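Local coordinates for porin (Rhodobacter blasticus, PDB 3PRN), which forms homotrimeric channels across the outer membrane that let small hydrophilic solutes of up to about 0.6 kDa diffuse through passively, at residues 261-273 / 277-289. The protein carries 1 engineered substitution. Residues are numbered along the deposited sequence; the frame is centred on the assembly and turned at random.
Sequences FAEGVKVSGSVQS and NETVADVGVRFDF. With C8E ((hydroxyethyloxy)tri(ethyloxy)octane), chain D.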
loop_
_atom_site.group_PDB
_atom_site.type_symbol
_atom_site.label_atom_id
_atom_site.label_comp_id
_atom_site.label_asym_id
_atom_site.label_seq_id
_atom_site.Cartn_x
_atom_site.Cartn_y
_atom_site.Cartn_z
ATOM N N PHE A 261 -5.140 -10.918 28.371
ATOM C CA PHE A 261 -6.341 -11.667 28.076
ATOM C C PHE A 261 -6.024 -13.007 27.409
ATOM O O PHE A 261 -6.696 -14.007 27.713
ATOM C CB PHE A 261 -7.280 -10.806 27.249
ATOM C CG PHE A 261 -8.549 -11.498 26.826
ATOM C CD1 PHE A 261 -9.588 -11.683 27.735
ATOM C CD2 PHE A 261 -8.718 -11.982 25.557
ATOM C CE1 PHE A 261 -10.766 -12.333 27.351
ATOM C CE2 PHE A 261 -9.860 -12.626 25.157
ATOM C CZ PHE A 261 -10.908 -12.790 26.050
ATOM N N ALA A 262 -5.022 -13.017 26.552
ATOM C CA ALA A 262 -4.638 -14.260 25.859
ATOM C C ALA A 262 -3.307 -13.991 25.214
ATOM O O ALA A 262 -2.850 -12.818 25.286
ATOM C CB ALA A 262 -5.705 -14.697 24.846
ATOM N N GLU A 263 -2.651 -14.980 24.653
ATOM C CA GLU A 263 -1.382 -14.725 23.993
ATOM C C GLU A 263 -1.658 -13.661 22.890
ATOM O O GLU A 263 -2.648 -13.839 22.133
ATOM C CB GLU A 263 -0.882 -16.032 23.375
ATOM C CG GLU A 263 0.490 -15.855 22.747
ATOM C CD GLU A 263 1.033 -17.084 22.029
ATOM O OE1 GLU A 263 0.657 -18.260 22.361
ATOM O OE2 GLU A 263 1.886 -16.870 21.095
ATOM N N GLY A 264 -0.869 -12.626 22.782
ATOM C CA GLY A 264 -1.120 -11.636 21.749
ATOM C C GLY A 264 -2.322 -10.693 21.949
ATOM O O GLY A 264 -2.604 -9.841 21.094
ATOM N N VAL A 265 -3.064 -10.812 23.033
ATOM C CA VAL A 265 -4.173 -9.853 23.271
ATOM C C VAL A 265 -3.997 -9.173 24.640
ATOM O O VAL A 265 -3.988 -9.858 25.685
ATOM C CB VAL A 265 -5.556 -10.493 23.231
ATOM C CG1 VAL A 265 -6.673 -9.465 23.487
ATOM C CG2 VAL A 265 -5.881 -11.124 21.877
ATOM N N LYS A 266 -3.829 -7.842 24.638
ATOM C CA LYS A 266 -3.582 -7.195 25.945
ATOM C C LYS A 266 -4.515 -6.045 26.179
ATOM O O LYS A 266 -4.706 -5.222 25.253
ATOM C CB LYS A 266 -2.095 -6.818 25.957
ATOM C CG LYS A 266 -1.724 -5.811 26.990
ATOM C CD LYS A 266 -0.301 -6.011 27.451
ATOM C CE LYS A 266 0.659 -5.189 26.616
ATOM N NZ LYS A 266 2.009 -5.889 26.703
ATOM N N VAL A 267 -5.194 -5.975 27.342
ATOM C CA VAL A 267 -6.102 -4.843 27.628
ATOM C C VAL A 267 -5.354 -3.882 28.558
ATOM O O VAL A 267 -4.693 -4.386 29.497
ATOM C CB VAL A 267 -7.354 -5.306 28.336
ATOM C CG1 VAL A 267 -8.373 -4.183 28.569
ATOM C CG2 VAL A 267 -8.012 -6.359 27.433
ATOM N N SER A 268 -5.255 -2.601 28.261
ATOM C CA SER A 268 -4.456 -1.718 29.111
ATOM C C SER A 268 -5.192 -0.397 29.303
ATOM O O SER A 268 -6.018 -0.000 28.472
ATOM C CB SER A 268 -3.114 -1.276 28.513
ATOM O OG SER A 268 -2.368 -2.412 28.100
ATOM N N GLY A 269 -4.868 0.272 30.383
ATOM C CA GLY A 269 -5.472 1.570 30.694
ATOM C C GLY A 269 -4.524 2.382 31.598
ATOM O O GLY A 269 -3.640 1.793 32.202
ATOM N N SER A 270 -4.706 3.727 31.625
ATOM C CA SER A 270 -3.816 4.489 32.489
ATOM C C SER A 270 -4.519 5.807 32.794
ATOM O O SER A 270 -5.474 6.121 32.113
ATOM C CB SER A 270 -2.453 4.748 31.890
ATOM O OG SER A 270 -2.561 5.674 30.805
ATOM N N VAL A 271 -4.068 6.479 33.822
ATOM C CA VAL A 271 -4.536 7.822 34.192
ATOM C C VAL A 271 -3.212 8.558 34.441
ATOM O O VAL A 271 -2.345 8.055 35.166
ATOM C CB VAL A 271 -5.546 7.773 35.313
ATOM C CG1 VAL A 271 -4.874 7.423 36.630
ATOM C CG2 VAL A 271 -6.355 9.061 35.431
ATOM N N GLN A 272 -2.964 9.677 33.788
ATOM C CA GLN A 272 -1.693 10.358 33.915
ATOM C C GLN A 272 -1.852 11.862 34.052
ATOM O O GLN A 272 -2.831 12.449 33.600
ATOM C CB GLN A 272 -0.822 10.052 32.660
ATOM C CG GLN A 272 -0.538 8.563 32.485
ATOM C CD GLN A 272 0.306 8.275 31.265
ATOM O OE1 GLN A 272 1.385 8.846 31.060
ATOM N NE2 GLN A 272 -0.173 7.408 30.371
ATOM N N SER A 273 -0.875 12.491 34.669
ATOM C CA SER A 273 -0.910 13.956 34.899
ATOM C C SER A 273 0.414 14.549 34.440
ATOM O O SER A 273 1.476 14.050 34.867
ATOM C CB SER A 273 -1.202 14.154 36.401
ATOM O OG SER A 273 -1.401 15.515 36.685
ATOM N N ASN A 277 0.089 20.266 34.372
ATOM C CA ASN A 277 -1.179 19.851 34.911
ATOM C C ASN A 277 -2.180 19.235 33.938
ATOM O O ASN A 277 -3.359 19.113 34.349
ATOM C CB ASN A 277 -1.877 21.124 35.511
ATOM C CG ASN A 277 -2.519 20.719 36.833
ATOM O OD1 ASN A 277 -2.040 19.769 37.471
ATOM N ND2 ASN A 277 -3.578 21.350 37.278
ATOM N N GLU A 278 -1.833 18.846 32.726
ATOM C CA GLU A 278 -2.787 18.186 31.837
ATOM C C GLU A 278 -3.193 16.834 32.451
ATOM O O GLU A 278 -2.361 16.117 33.023
ATOM C CB GLU A 278 -2.077 17.716 30.543
ATOM C CG GLU A 278 -1.232 18.788 29.878
ATOM C CD GLU A 278 0.229 18.667 30.267
ATOM O OE1 GLU A 278 0.548 18.666 31.513
ATOM O OE2 GLU A 278 1.132 18.560 29.359
ATOM N N THR A 279 -4.450 16.478 32.324
ATOM C CA THR A 279 -4.927 15.163 32.789
ATOM C C THR A 279 -5.338 14.339 31.545
ATOM O O THR A 279 -6.061 14.802 30.682
ATOM C CB THR A 279 -6.118 15.307 33.726
ATOM O OG1 THR A 279 -5.775 16.161 34.805
ATOM C CG2 THR A 279 -6.559 13.965 34.315
ATOM N N VAL A 280 -4.768 13.133 31.470
ATOM C CA VAL A 280 -5.067 12.267 30.333
ATOM C C VAL A 280 -5.415 10.866 30.855
ATOM O O VAL A 280 -4.902 10.457 31.919
ATOM C CB VAL A 280 -3.944 12.180 29.295
ATOM C CG1 VAL A 280 -3.619 13.584 28.756
ATOM C CG2 VAL A 280 -2.661 11.569 29.823
ATOM N N ALA A 281 -6.286 10.158 30.168
ATOM C CA ALA A 281 -6.595 8.792 30.556
ATOM C C ALA A 281 -6.858 7.956 29.278
ATOM O O ALA A 281 -7.326 8.513 28.273
ATOM C CB ALA A 281 -7.826 8.702 31.457
ATOM N N ASP A 282 -6.717 6.636 29.418
ATOM C CA ASP A 282 -7.046 5.796 28.260
ATOM C C ASP A 282 -7.423 4.395 28.728
ATOM O O ASP A 282 -7.055 3.989 29.848
ATOM C CB ASP A 282 -5.799 5.756 27.335
ATOM C CG ASP A 282 -4.666 4.972 27.969
ATOM O OD1 ASP A 282 -4.764 3.719 28.028
ATOM O OD2 ASP A 282 -3.655 5.518 28.445
ATOM N N VAL A 283 -8.164 3.660 27.944
ATOM C CA VAL A 283 -8.462 2.254 28.173
ATOM C C VAL A 283 -8.708 1.647 26.778
ATOM O O VAL A 283 -9.496 2.187 26.002
ATOM C CB VAL A 283 -9.640 2.005 29.134
ATOM C CG1 VAL A 283 -10.969 2.504 28.630
ATOM C CG2 VAL A 283 -9.744 0.497 29.446
ATOM N N GLY A 284 -8.048 0.547 26.493
ATOM C CA GLY A 284 -8.203 -0.095 25.189
ATOM C C GLY A 284 -7.549 -1.478 25.126
ATOM O O GLY A 284 -7.023 -1.986 26.126
ATOM N N VAL A 285 -7.625 -2.038 23.922
ATOM C CA VAL A 285 -7.052 -3.356 23.600
ATOM C C VAL A 285 -6.097 -3.278 22.431
ATOM O O VAL A 285 -6.303 -2.512 21.489
ATOM C CB VAL A 285 -8.096 -4.351 23.075
ATOM C CG1 VAL A 285 -7.990 -5.735 23.719
ATOM C CG2 VAL A 285 -9.534 -3.896 23.270
ATOM N N ARG A 286 -5.082 -4.082 22.527
ATOM C CA ARG A 286 -4.140 -4.265 21.435
ATOM C C ARG A 286 -4.134 -5.786 21.140
ATOM O O ARG A 286 -4.056 -6.619 22.068
ATOM C CB ARG A 286 -2.748 -3.794 21.815
ATOM C CG ARG A 286 -1.728 -4.099 20.719
ATOM C CD ARG A 286 -0.293 -3.895 21.179
ATOM N NE ARG A 286 0.682 -4.624 20.362
ATOM C CZ ARG A 286 1.855 -4.111 19.982
ATOM N NH1 ARG A 286 2.205 -2.867 20.335
ATOM N NH2 ARG A 286 2.755 -4.771 19.245
ATOM N N PHE A 287 -4.132 -6.160 19.883
ATOM C CA PHE A 287 -4.040 -7.537 19.475
ATOM C C PHE A 287 -2.982 -7.643 18.355
ATOM O O PHE A 287 -2.961 -6.853 17.427
ATOM C CB PHE A 287 -5.378 -8.112 19.069
ATOM C CG PHE A 287 -6.155 -7.298 18.054
ATOM C CD1 PHE A 287 -6.885 -6.191 18.431
ATOM C CD2 PHE A 287 -6.098 -7.659 16.715
ATOM C CE1 PHE A 287 -7.664 -5.481 17.493
ATOM C CE2 PHE A 287 -6.840 -6.945 15.775
ATOM C CZ PHE A 287 -7.616 -5.871 16.167
ATOM N N ASP A 288 -2.083 -8.615 18.483
ATOM C CA ASP A 288 -0.973 -8.809 17.594
ATOM C C ASP A 288 -1.319 -9.929 16.605
ATOM O O ASP A 288 -1.997 -10.879 17.021
ATOM C CB ASP A 288 0.287 -9.207 18.394
ATOM C CG ASP A 288 0.848 -7.944 19.036
ATOM O OD1 ASP A 288 0.332 -7.501 20.129
ATOM O OD2 ASP A 288 1.799 -7.298 18.459
ATOM N N PHE A 289 -0.990 -9.749 15.336
ATOM C CA PHE A 289 -1.310 -10.753 14.341
ATOM C C PHE A 289 -0.179 -10.933 13.346
ATOM O O PHE A 289 -0.390 -11.859 12.488
ATOM C CB PHE A 289 -2.636 -10.475 13.629
ATOM C CG PHE A 289 -2.812 -9.058 13.147
ATOM C CD1 PHE A 289 -1.997 -8.542 12.169
ATOM C CD2 PHE A 289 -3.773 -8.268 13.762
ATOM C CE1 PHE A 289 -2.157 -7.189 11.763
ATOM C CE2 PHE A 289 -3.951 -6.948 13.360
ATOM C CZ PHE A 289 -3.102 -6.402 12.377
ATOM O OXT PHE A 289 0.840 -10.207 13.386
HETATM C C1 C8E D . -15.014 7.997 29.619
HETATM C C2 C8E D . -13.679 8.637 29.684
HETATM C C3 C8E D . -12.756 7.912 30.530
HETATM C C4 C8E D . -12.121 6.887 29.659
HETATM C C5 C8E D . -10.854 6.613 30.383
HETATM C C6 C8E D . -10.867 5.245 30.835
HETATM C C7 C8E D . -9.971 5.311 31.982
HETATM C C8 C8E D . -10.003 3.972 32.638
HETATM O O9 C8E D . -8.820 3.445 33.248
HETATM C C10 C8E D . -8.454 4.000 34.508
HETATM C C11 C8E D . -7.002 3.682 34.722
HETATM O O12 C8E D . -6.837 2.299 35.170
HETATM C C13 C8E D . -5.887 2.164 36.251
HETATM C C14 C8E D . -6.167 1.576 37.671
HETATM O O15 C8E D . -5.203 1.640 38.783
HETATM C C16 C8E D . -4.738 0.309 39.133
HETATM C C17 C8E D . -5.618 -0.437 40.140
HETATM O O18 C8E D . -5.262 -1.536 40.998
HETATM C C19 C8E D . -4.683 -2.732 40.420
HETATM C C20 C8E D . -5.496 -4.022 39.974
HETATM O O21 C8E D . -6.345 -3.774 38.824
HETATM O O HOH W 1 -0.919 -7.648 22.305
#
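K266 and R286 exchange two backbone hydrogen bonds, as do S268 with G284, S270 with D282 and Q272 with V280. One further bond, from D288 N to G264 O (2.9 Å), ends the ladder. Strands 265-273 and 279-288 thus form the last antiparallel hairpin of the 16-stranded porin barrel. Strand 279-288 also pairs with strand 2-15, closing the barrel.

The face with K266, S268, S270, Q272, D282 and R286 is largely polar; V280 is its apolar member. In one of the two deposited conformers of D282, S270 OG donates to D282 OD2 (2.6 Å) from above the carboxylate plane. There S270 OG and D282 CG each lie between their own backbone N and carbonyl carbon (chi1 70° and 69°), turned to each other. Q272 NE2 gives a straight bond to S270 OG (3.0 Å), while Q272 OE1 bonds to Y240 OH. An alanine in place of S270 would probably leave Q272 NE2 without this acceptor and, in that conformer, D282 OD2 without this donor. R286 grips D288 side-on, NE to OD1 and NH2 to OD2 (2.8 Å).

The face with V265, V267, V283, V285 and F287 is mostly apolar, with S273 and T279 at one end. V285 CG1 touches V267 CG2 (3.8 Å). V283 CG1 meets detergent atom C6 (3.5 Å), and F287 packs on F47 of a neighbouring subunit.

The chemistry implies a channel-facing polar side and an outer side suited to lipid and the trimer interface.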